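Local coordinates for accelerated cell death 11 (PDB 4NT1), which selectively transfers ceramide-1-phosphate and phytoceramide-1-phosphate between membranes, at residues F55-M60 against Q138-H143; R104-L109 against T192-L197; V114-I119 against Q181-S186. All coordinates share one frame; numbering follows the deposited sequence.

Contact 1: F55-M60 against Q138-H143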
loop_
_atom_site.group_PDB
_atom_site.type_symbol
_atom_site.label_atom_id
_atom_site.label_comp_id
_atom_site.label_asym_id
_atom_site.label_seq_id
_atom_site.Cartn_x
_atom_site.Cartn_y
_atom_site.Cartn_z
ATOM N N PHE A 55 -12.954 4.994 2.704
ATOM C CA PHE A 55 -11.755 4.849 1.885
ATOM C C PHE A 55 -12.011 4.933 0.384
ATOM O O PHE A 55 -11.216 4.440 -0.415
ATOM C CB PHE A 55 -11.004 3.565 2.270
ATOM C CG PHE A 55 -10.451 3.618 3.662
ATOM C CD1 PHE A 55 -11.232 3.244 4.743
ATOM C CD2 PHE A 55 -9.176 4.103 3.893
ATOM C CE1 PHE A 55 -10.744 3.326 6.035
ATOM C CE2 PHE A 55 -8.670 4.184 5.176
ATOM C CZ PHE A 55 -9.461 3.795 6.259
ATOM N N LYS A 56 -13.098 5.599 0.005
ATOM C CA LYS A 56 -13.373 5.862 -1.407
ATOM C C LYS A 56 -12.222 6.596 -2.099
ATOM O O LYS A 56 -11.990 6.400 -3.294
ATOM C CB LYS A 56 -14.677 6.643 -1.550
ATOM C CG LYS A 56 -15.076 6.973 -2.977
ATOM C CD LYS A 56 -16.476 7.586 -2.991
ATOM C CE LYS A 56 -16.713 8.427 -4.243
ATOM N NZ LYS A 56 -18.076 9.039 -4.252
ATOM N N PHE A 57 -11.500 7.430 -1.350
ATOM C CA PHE A 57 -10.381 8.196 -1.903
ATOM C C PHE A 57 -9.335 7.278 -2.526
ATOM O O PHE A 57 -8.630 7.655 -3.464
ATOM C CB PHE A 57 -9.715 9.082 -0.829
ATOM C CG PHE A 57 -8.905 8.312 0.195
ATOM C CD1 PHE A 57 -7.582 7.969 -0.060
ATOM C CD2 PHE A 57 -9.461 7.948 1.413
ATOM C CE1 PHE A 57 -6.842 7.256 0.875
ATOM C CE2 PHE A 57 -8.726 7.238 2.352
ATOM C CZ PHE A 57 -7.411 6.896 2.081
ATOM N N ALA A 58 -9.228 6.075 -1.982
ATOM C CA ALA A 58 -8.190 5.149 -2.404
ATOM C C ALA A 58 -8.429 4.642 -3.820
ATOM O O ALA A 58 -7.512 4.139 -4.470
ATOM C CB ALA A 58 -8.124 3.990 -1.430
ATOM N N GLU A 59 -9.660 4.755 -4.306
ATOM C CA GLU A 59 -9.928 4.350 -5.687
ATOM C C GLU A 59 -9.076 5.154 -6.683
ATOM O O GLU A 59 -8.445 4.582 -7.566
ATOM C CB GLU A 59 -11.422 4.439 -6.009
ATOM C CG GLU A 59 -12.253 3.412 -5.251
ATOM C CD GLU A 59 -11.716 1.990 -5.411
ATOM O OE1 GLU A 59 -11.482 1.578 -6.566
ATOM O OE2 GLU A 59 -11.516 1.291 -4.386
ATOM N N MET A 60 -9.031 6.474 -6.530
ATOM C CA MET A 60 -8.139 7.282 -7.368
ATOM C C MET A 60 -6.707 7.384 -6.816
ATOM O O MET A 60 -5.734 7.381 -7.574
ATOM C CB MET A 60 -8.718 8.683 -7.577
ATOM C CG MET A 60 -9.979 8.712 -8.435
ATOM S SD MET A 60 -9.773 7.888 -10.034
ATOM C CE MET A 60 -8.295 8.683 -10.655
ATOM N N GLN A 138 -2.127 8.641 10.104
ATOM C CA GLN A 138 -0.674 8.633 9.992
ATOM C C GLN A 138 -0.202 8.752 8.547
ATOM O O GLN A 138 0.734 9.495 8.249
ATOM C CB GLN A 138 -0.069 7.376 10.618
ATOM C CG GLN A 138 1.454 7.315 10.505
ATOM C CD GLN A 138 2.027 6.004 11.010
ATOM O OE1 GLN A 138 1.548 5.451 11.998
ATOM N NE2 GLN A 138 3.048 5.495 10.325
ATOM N N VAL A 139 -0.841 8.009 7.649
ATOM C CA VAL A 139 -0.319 7.882 6.289
ATOM C C VAL A 139 -0.921 8.862 5.283
ATOM O O VAL A 139 -0.190 9.486 4.512
ATOM C CB VAL A 139 -0.452 6.418 5.780
ATOM C CG1 VAL A 139 0.045 6.295 4.336
ATOM C CG2 VAL A 139 0.322 5.480 6.697
ATOM N N PHE A 140 -2.240 9.018 5.295
ATOM C CA PHE A 140 -2.906 9.785 4.250
ATOM C C PHE A 140 -3.367 11.190 4.648
ATOM O O PHE A 140 -3.348 12.101 3.828
ATOM C CB PHE A 140 -4.079 8.999 3.657
ATOM C CG PHE A 140 -3.672 7.968 2.641
ATOM C CD1 PHE A 140 -3.095 8.349 1.442
ATOM C CD2 PHE A 140 -3.893 6.620 2.876
ATOM C CE1 PHE A 140 -2.726 7.397 0.498
ATOM C CE2 PHE A 140 -3.530 5.662 1.934
ATOM C CZ PHE A 140 -2.948 6.054 0.747
ATOM N N ALA A 141 -3.793 11.377 5.892
ATOM C CA ALA A 141 -4.250 12.702 6.296
ATOM C C ALA A 141 -3.256 13.832 5.964
ATOM O O ALA A 141 -3.679 14.908 5.562
ATOM C CB ALA A 141 -4.639 12.726 7.783
ATOM N N PRO A 142 -1.936 13.602 6.136
ATOM C CA PRO A 142 -1.000 14.699 5.845
ATOM C C PRO A 142 -0.990 15.133 4.379
ATOM O O PRO A 142 -0.434 16.185 4.061
ATOM C CB PRO A 142 0.368 14.105 6.212
ATOM C CG PRO A 142 0.054 13.000 7.170
ATOM C CD PRO A 142 -1.235 12.422 6.670
ATOM N N HIS A 143 -1.597 14.343 3.503
ATOM C CA HIS A 143 -1.512 14.592 2.065
ATOM C C HIS A 143 -2.877 14.950 1.510
ATOM O O HIS A 143 -3.038 15.164 0.304
ATOM C CB HIS A 143 -0.948 13.358 1.341
ATOM C CG HIS A 143 0.359 12.878 1.896
ATOM N ND1 HIS A 143 1.547 13.538 1.676
ATOM C CD2 HIS A 143 0.665 11.803 2.661
ATOM C CE1 HIS A 143 2.527 12.899 2.289
ATOM N NE2 HIS A 143 2.019 11.839 2.891
#
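The all-helical GLTP fold binds its lipid between helices, and beside that site two phenylalanines, Phe57 and Phe140, meet in an edge-to-face (T-shaped) pair. Phe57 lies on helix 57-63; Phe140 lies between helix 129-139 and the 3-10 turn 141-143, where a backbone bond 2.9 Å long runs from His143 N to Phe140 O. Both side chains leave their backbones toward each other, and this one aromatic pair makes the whole contact. The centroids lie 4.9 Å apart with the planes at 67°, so the rings are clearly tilted against each other but short of perpendicular. Phe57 supplies the edge, through CE1 and CZ. Its ring reaches across because CG sits between the backbone N and the carbonyl carbon (chi1 72°). The receiving face of Phe140 is backed on its other side by its sequence neighbour, with Val139 CG1 4.2 Å above the ring plane and offset toward the rim, and Phe140 also packs on Met111 of helix 98-121.

Phe57 makes a second edge-to-face pair with His144, and its side chain also lies close to Asp61; both of these residues bind the N-acylsphingoid base 1-phosphate. The pair is thus a neighbour of the lipid site, joining helix 57-63 to the turn that leads into His144. The CE1-CZ side of the Phe57 ring leads: CZ comes to 3.6 Å from Phe140 CD2, while CE1 stands 3.6 Å above the Phe140 ring plane, over its centre.

Contact 2: R104-L109 against T192-L197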
loop_
_atom_site.group_PDB
_atom_site.type_symbol
_atom_site.label_atom_id
_atom_site.label_comp_id
_atom_site.label_asym_id
_atom_site.label_seq_id
_atom_site.Cartn_x
_atom_site.Cartn_y
_atom_site.Cartn_z
ATOM N N ARG A 104 2.705 7.477 -4.837
ATOM C CA ARG A 104 1.332 7.270 -4.383
ATOM C C ARG A 104 1.068 5.810 -3.986
ATOM O O ARG A 104 0.429 5.535 -2.952
ATOM C CB ARG A 104 0.314 7.735 -5.432
ATOM C CG ARG A 104 -0.050 9.215 -5.305
ATOM C CD ARG A 104 0.840 10.094 -6.150
ATOM N NE ARG A 104 0.586 11.510 -5.899
ATOM C CZ ARG A 104 1.467 12.340 -5.346
ATOM N NH1 ARG A 104 1.153 13.613 -5.154
ATOM N NH2 ARG A 104 2.669 11.903 -4.998
ATOM N N VAL A 105 1.579 4.880 -4.784
ATOM C CA VAL A 105 1.422 3.461 -4.485
ATOM C C VAL A 105 2.125 3.116 -3.172
ATOM O O VAL A 105 1.564 2.435 -2.316
ATOM C CB VAL A 105 1.922 2.580 -5.636
ATOM C CG1 VAL A 105 2.001 1.129 -5.188
ATOM C CG2 VAL A 105 0.985 2.721 -6.833
ATOM N N LYS A 106 3.336 3.624 -2.991
ATOM C CA LYS A 106 4.057 3.394 -1.736
ATOM C C LYS A 106 3.198 3.778 -0.521
ATOM O O LYS A 106 3.150 3.049 0.483
ATOM C CB LYS A 106 5.371 4.179 -1.723
ATOM C CG LYS A 106 6.295 3.865 -0.535
ATOM C CD LYS A 106 5.998 4.727 0.679
ATOM C CE LYS A 106 6.174 6.216 0.349
ATOM N NZ LYS A 106 6.273 7.029 1.599
ATOM N N ARG A 107 2.519 4.918 -0.600
ATOM C CA ARG A 107 1.702 5.359 0.529
ATOM C C ARG A 107 0.585 4.365 0.849
ATOM O O ARG A 107 0.290 4.099 2.021
ATOM C CB ARG A 107 1.142 6.767 0.283
ATOM C CG ARG A 107 2.215 7.841 0.308
ATOM C CD ARG A 107 1.687 9.169 -0.197
ATOM N NE ARG A 107 2.737 10.183 -0.204
ATOM C CZ ARG A 107 2.673 11.321 -0.886
ATOM N NH1 ARG A 107 1.602 11.601 -1.625
ATOM N NH2 ARG A 107 3.677 12.185 -0.814
ATOM N N GLY A 108 -0.042 3.812 -0.185
ATOM C CA GLY A 108 -1.062 2.802 0.023
ATOM C C GLY A 108 -0.531 1.558 0.729
ATOM O O GLY A 108 -1.165 1.027 1.644
ATOM N N LEU A 109 0.637 1.083 0.295
ATOM C CA LEU A 109 1.254 -0.085 0.926
ATOM C C LEU A 109 1.532 0.199 2.390
ATOM O O LEU A 109 1.360 -0.674 3.245
ATOM C CB LEU A 109 2.567 -0.449 0.243
ATOM C CG LEU A 109 2.474 -0.866 -1.217
ATOM C CD1 LEU A 109 3.872 -1.092 -1.789
ATOM C CD2 LEU A 109 1.587 -2.114 -1.401
ATOM N N THR A 192 10.730 0.865 2.955
ATOM C CA THR A 192 11.990 1.565 3.234
ATOM C C THR A 192 12.850 1.616 1.971
ATOM O O THR A 192 13.464 2.635 1.659
ATOM C CB THR A 192 12.786 0.834 4.341
ATOM O OG1 THR A 192 12.050 0.882 5.572
ATOM C CG2 THR A 192 14.135 1.485 4.554
ATOM N N TYR A 193 12.906 0.496 1.258
ATOM C CA TYR A 193 13.613 0.437 -0.018
ATOM C C TYR A 193 13.049 1.493 -0.971
ATOM O O TYR A 193 13.799 2.199 -1.640
ATOM C CB TYR A 193 13.506 -0.965 -0.640
ATOM C CG TYR A 193 14.058 -1.044 -2.047
ATOM C CD1 TYR A 193 15.404 -1.301 -2.276
ATOM C CD2 TYR A 193 13.235 -0.841 -3.146
ATOM C CE1 TYR A 193 15.915 -1.357 -3.564
ATOM C CE2 TYR A 193 13.737 -0.897 -4.442
ATOM C CZ TYR A 193 15.074 -1.153 -4.640
ATOM O OH TYR A 193 15.574 -1.206 -5.918
ATOM N N LEU A 194 11.726 1.618 -1.015
ATOM C CA LEU A 194 11.101 2.593 -1.914
ATOM C C LEU A 194 11.439 4.027 -1.495
ATOM O O LEU A 194 11.925 4.815 -2.311
ATOM C CB LEU A 194 9.582 2.388 -1.981
ATOM C CG LEU A 194 9.123 1.051 -2.569
ATOM C CD1 LEU A 194 7.609 0.863 -2.423
ATOM C CD2 LEU A 194 9.551 0.957 -4.035
ATOM N N ASP A 195 11.194 4.362 -0.229
ATOM C CA ASP A 195 11.562 5.677 0.301
ATOM C C ASP A 195 12.996 6.026 -0.073
ATOM O O ASP A 195 13.284 7.146 -0.479
ATOM C CB ASP A 195 11.436 5.715 1.831
ATOM C CG ASP A 195 10.018 5.998 2.314
ATOM O OD1 ASP A 195 9.151 6.377 1.502
ATOM O OD2 ASP A 195 9.777 5.854 3.531
ATOM N N ASN A 196 13.900 5.069 0.098
ATOM C CA ASN A 196 15.313 5.308 -0.183
ATOM C C ASN A 196 15.629 5.599 -1.654
ATOM O O ASN A 196 16.534 6.378 -1.943
ATOM C CB ASN A 196 16.194 4.168 0.352
ATOM C CG ASN A 196 16.335 4.204 1.862
ATOM O OD1 ASN A 196 16.133 5.243 2.490
ATOM N ND2 ASN A 196 16.697 3.075 2.451
ATOM N N LEU A 197 14.898 4.981 -2.579
ATOM C CA LEU A 197 15.057 5.341 -3.991
ATOM C C LEU A 197 14.841 6.844 -4.184
ATOM O O LEU A 197 15.546 7.484 -4.974
ATOM C CB LEU A 197 14.091 4.570 -4.889
ATOM C CG LEU A 197 14.297 3.059 -4.955
ATOM C CD1 LEU A 197 13.332 2.460 -5.949
ATOM C CD2 LEU A 197 15.739 2.732 -5.331
HETATM O O HOH W 1 7.567 6.856 4.533
#
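Lys106 reaches out from helix 98-121 to a salt bridge with Asp195 on helix 173-199, two long helices of the GLTP fold that run nearly antiparallel here, at 153°, with their local axes 10.5 Å apart. Lys106 NZ donates to Asp195 OD1 over 3.0 Å and is received on the syn lone pair, the side facing the other carboxylate oxygen. That other oxygen is satisfied too: a water donates to Asp195 OD2 at 2.6 Å. The same water accepts from Lys106 NZ and so bridges Asp195 OD2 to the ammonium group, but on the NZ side the link is weak, at 3.2 Å, and the direct bond to OD1 is the main tie between the two charges.

Two arginines of segment 104-109 have their own acceptor: Arg104, a residue that binds the lipid, and Arg107 both form salt bridges to the C-terminal carboxylate of Trp207.

The lysine is not stretched out. Its chain bends at chi2 (-88°) and chi3 (-60°), which brings NZ round to the aspartate while the first methylenes lie along Leu194. Lys106 CG packs 3.8 Å from Leu194 CD1, and the two chains lie alongside, pointing opposite ways. Leu194 also rests on Phe37 and Leu79, so the apolar side of this contact runs on into helices 34-51 and 79-88. A looser touch on the same methyl comes from Leu109, whose CD1 approaches to 4.3 Å from Leu194 CD1.

Contact 3: V114-I119 against Q181-S186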
loop_
_atom_site.group_PDB
_atom_site.type_symbol
_atom_site.label_atom_id
_atom_site.label_comp_id
_atom_site.label_asym_id
_atom_site.label_seq_id
_atom_site.Cartn_x
_atom_site.Cartn_y
_atom_site.Cartn_z
ATOM N N VAL A 114 0.286 -0.269 8.301
ATOM C CA VAL A 114 -0.101 0.280 9.610
ATOM C C VAL A 114 -1.460 -0.245 10.032
ATOM O O VAL A 114 -1.674 -0.586 11.195
ATOM C CB VAL A 114 -0.133 1.825 9.608
ATOM C CG1 VAL A 114 -0.655 2.364 10.960
ATOM C CG2 VAL A 114 1.250 2.378 9.302
ATOM N N LEU A 115 -2.386 -0.307 9.083
ATOM C CA LEU A 115 -3.681 -0.915 9.351
ATOM C C LEU A 115 -3.520 -2.312 9.971
ATOM O O LEU A 115 -4.106 -2.608 11.023
ATOM C CB LEU A 115 -4.503 -1.008 8.065
ATOM C CG LEU A 115 -5.802 -1.787 8.237
ATOM C CD1 LEU A 115 -6.745 -1.001 9.146
ATOM C CD2 LEU A 115 -6.443 -2.006 6.881
ATOM N N PHE A 116 -2.731 -3.171 9.318
ATOM C CA PHE A 116 -2.482 -4.520 9.823
ATOM C C PHE A 116 -1.810 -4.521 11.207
ATOM O O PHE A 116 -2.208 -5.268 12.106
ATOM C CB PHE A 116 -1.646 -5.333 8.819
ATOM C CG PHE A 116 -2.424 -5.813 7.618
ATOM C CD1 PHE A 116 -3.748 -5.437 7.425
ATOM C CD2 PHE A 116 -1.828 -6.641 6.677
ATOM C CE1 PHE A 116 -4.465 -5.880 6.313
ATOM C CE2 PHE A 116 -2.543 -7.094 5.572
ATOM C CZ PHE A 116 -3.859 -6.715 5.393
ATOM N N GLU A 117 -0.782 -3.701 11.372
ATOM C CA GLU A 117 -0.122 -3.573 12.666
ATOM C C GLU A 117 -1.150 -3.218 13.740
ATOM O O GLU A 117 -1.121 -3.747 14.854
ATOM C CB GLU A 117 0.953 -2.480 12.624
ATOM C CG GLU A 117 2.257 -2.884 11.940
ATOM C CD GLU A 117 3.191 -1.698 11.693
ATOM O OE1 GLU A 117 2.703 -0.552 11.633
ATOM O OE2 GLU A 117 4.417 -1.911 11.554
ATOM N N GLN A 118 -2.052 -2.301 13.414
ATOM C CA GLN A 118 -3.000 -1.817 14.412
ATOM C C GLN A 118 -4.095 -2.833 14.707
ATOM O O GLN A 118 -4.561 -2.934 15.849
ATOM C CB GLN A 118 -3.594 -0.466 14.008
ATOM C CG GLN A 118 -2.568 0.669 14.013
ATOM C CD GLN A 118 -2.089 0.993 15.409
ATOM O OE1 GLN A 118 -2.864 0.958 16.364
ATOM N NE2 GLN A 118 -0.801 1.289 15.544
ATOM N N ILE A 119 -4.510 -3.580 13.687
ATOM C CA ILE A 119 -5.450 -4.669 13.895
ATOM C C ILE A 119 -4.840 -5.696 14.846
ATOM O O ILE A 119 -5.464 -6.107 15.822
ATOM C CB ILE A 119 -5.859 -5.332 12.570
ATOM C CG1 ILE A 119 -6.752 -4.378 11.764
ATOM C CG2 ILE A 119 -6.580 -6.641 12.838
ATOM C CD1 ILE A 119 -7.165 -4.916 10.404
ATOM N N GLN A 181 0.615 -10.289 9.838
ATOM C CA GLN A 181 1.955 -10.062 10.358
ATOM C C GLN A 181 3.011 -10.333 9.284
ATOM O O GLN A 181 4.054 -9.688 9.246
ATOM C CB GLN A 181 2.217 -10.945 11.577
ATOM C CG GLN A 181 3.579 -10.682 12.201
ATOM C CD GLN A 181 3.671 -9.298 12.792
ATOM O OE1 GLN A 181 4.467 -8.466 12.350
ATOM N NE2 GLN A 181 2.852 -9.038 13.806
ATOM N N SER A 182 2.748 -11.303 8.422
ATOM C CA SER A 182 3.682 -11.594 7.344
ATOM C C SER A 182 3.777 -10.392 6.413
ATOM O O SER A 182 4.876 -9.948 6.075
ATOM C CB SER A 182 3.244 -12.812 6.542
ATOM O OG SER A 182 4.221 -13.118 5.554
ATOM N N TYR A 183 2.620 -9.866 6.008
ATOM C CA TYR A 183 2.604 -8.667 5.166
ATOM C C TYR A 183 3.337 -7.516 5.842
ATOM O O TYR A 183 4.078 -6.765 5.194
ATOM C CB TYR A 183 1.180 -8.216 4.821
ATOM C CG TYR A 183 1.199 -6.897 4.076
ATOM C CD1 TYR A 183 1.454 -6.859 2.706
ATOM C CD2 TYR A 183 1.026 -5.693 4.744
ATOM C CE1 TYR A 183 1.506 -5.655 2.020
ATOM C CE2 TYR A 183 1.067 -4.489 4.066
ATOM C CZ TYR A 183 1.314 -4.476 2.704
ATOM O OH TYR A 183 1.355 -3.273 2.023
ATOM N N VAL A 184 3.115 -7.364 7.144
ATOM C CA VAL A 184 3.780 -6.297 7.876
ATOM C C VAL A 184 5.292 -6.473 7.809
ATOM O O VAL A 184 6.025 -5.511 7.555
ATOM C CB VAL A 184 3.329 -6.225 9.338
ATOM C CG1 VAL A 184 4.273 -5.321 10.126
ATOM C CG2 VAL A 184 1.892 -5.725 9.415
ATOM N N ASN A 185 5.757 -7.702 8.025
ATOM C CA ASN A 185 7.199 -7.982 8.011
ATOM C C ASN A 185 7.851 -7.847 6.642
ATOM O O ASN A 185 9.019 -7.469 6.540
ATOM C CB ASN A 185 7.485 -9.374 8.564
ATOM C CG ASN A 185 7.143 -9.484 10.028
ATOM O OD1 ASN A 185 7.053 -8.474 10.722
ATOM N ND2 ASN A 185 6.962 -10.704 10.507
ATOM N N SER A 186 7.108 -8.178 5.595
ATOM C CA SER A 186 7.652 -8.104 4.244
ATOM C C SER A 186 7.582 -6.684 3.691
ATOM O O SER A 186 8.526 -6.201 3.053
ATOM C CB SER A 186 6.907 -9.058 3.311
ATOM O OG SER A 186 7.172 -10.407 3.659
#
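Phe116 and Glu117 of helix 98-121 close on Tyr183 and Val184 of helix 173-199, the local helix axes passing 9.0 Å apart at 134°. Val184 meets both neighbours with its methyls: CG2 lies 3.6 Å from Phe116 CB and also nears Glu117 CG, while CG1 meets Glu117 alone, 3.6 Å from its CG. Glu117 CG, beside the backbone N, packs on the valine, and the extended chain beyond it takes OE2 on to 3.7 Å from Val184 CG1; the carboxylate has a weak, long ion pair with Lys113.

Next to this, the Phe116 and Tyr183 rings meet obliquely, with planes at 76°. The Phe116 ring is turned nearly flat with its own CA-CB bond (chi2 5°), and its CD2 and CE2 reach the tyrosine, CD2 coming to 3.6 Å from Tyr183 CD2. Tyr183 CB lies in the plane of the Phe116 ring, at its edge. The tyrosine hydroxyl is bonded to the carbonyl of Leu109, about two turns before Phe116. Helix 10-25 lies against the same aromatic pair, Leu11 touching Phe116 while Ile14 and Phe18 pack on Tyr183, so three helices converge here.

Helix 98-121 runs through contacts 2 and 3 and also packs against contact 1. Contacts 2 and 3 join it to the same partner, helix 173-199, at points whose centres are 15 Å apart; in the chain contact 3 is nested inside the loop closed by contact 2, as expected for helices that run in roughly opposite directions. Contact 1 crosses both in chain order and lies 14 Å from contact 2 and 18 Å from contact 3, touching contact 2 where Val139 CG1 comes 3.2 Å from Arg107 O. Contacts 1 and 2 thus lie near lipid-binding residues, whereas contact 3 joins the same long helices away from that site.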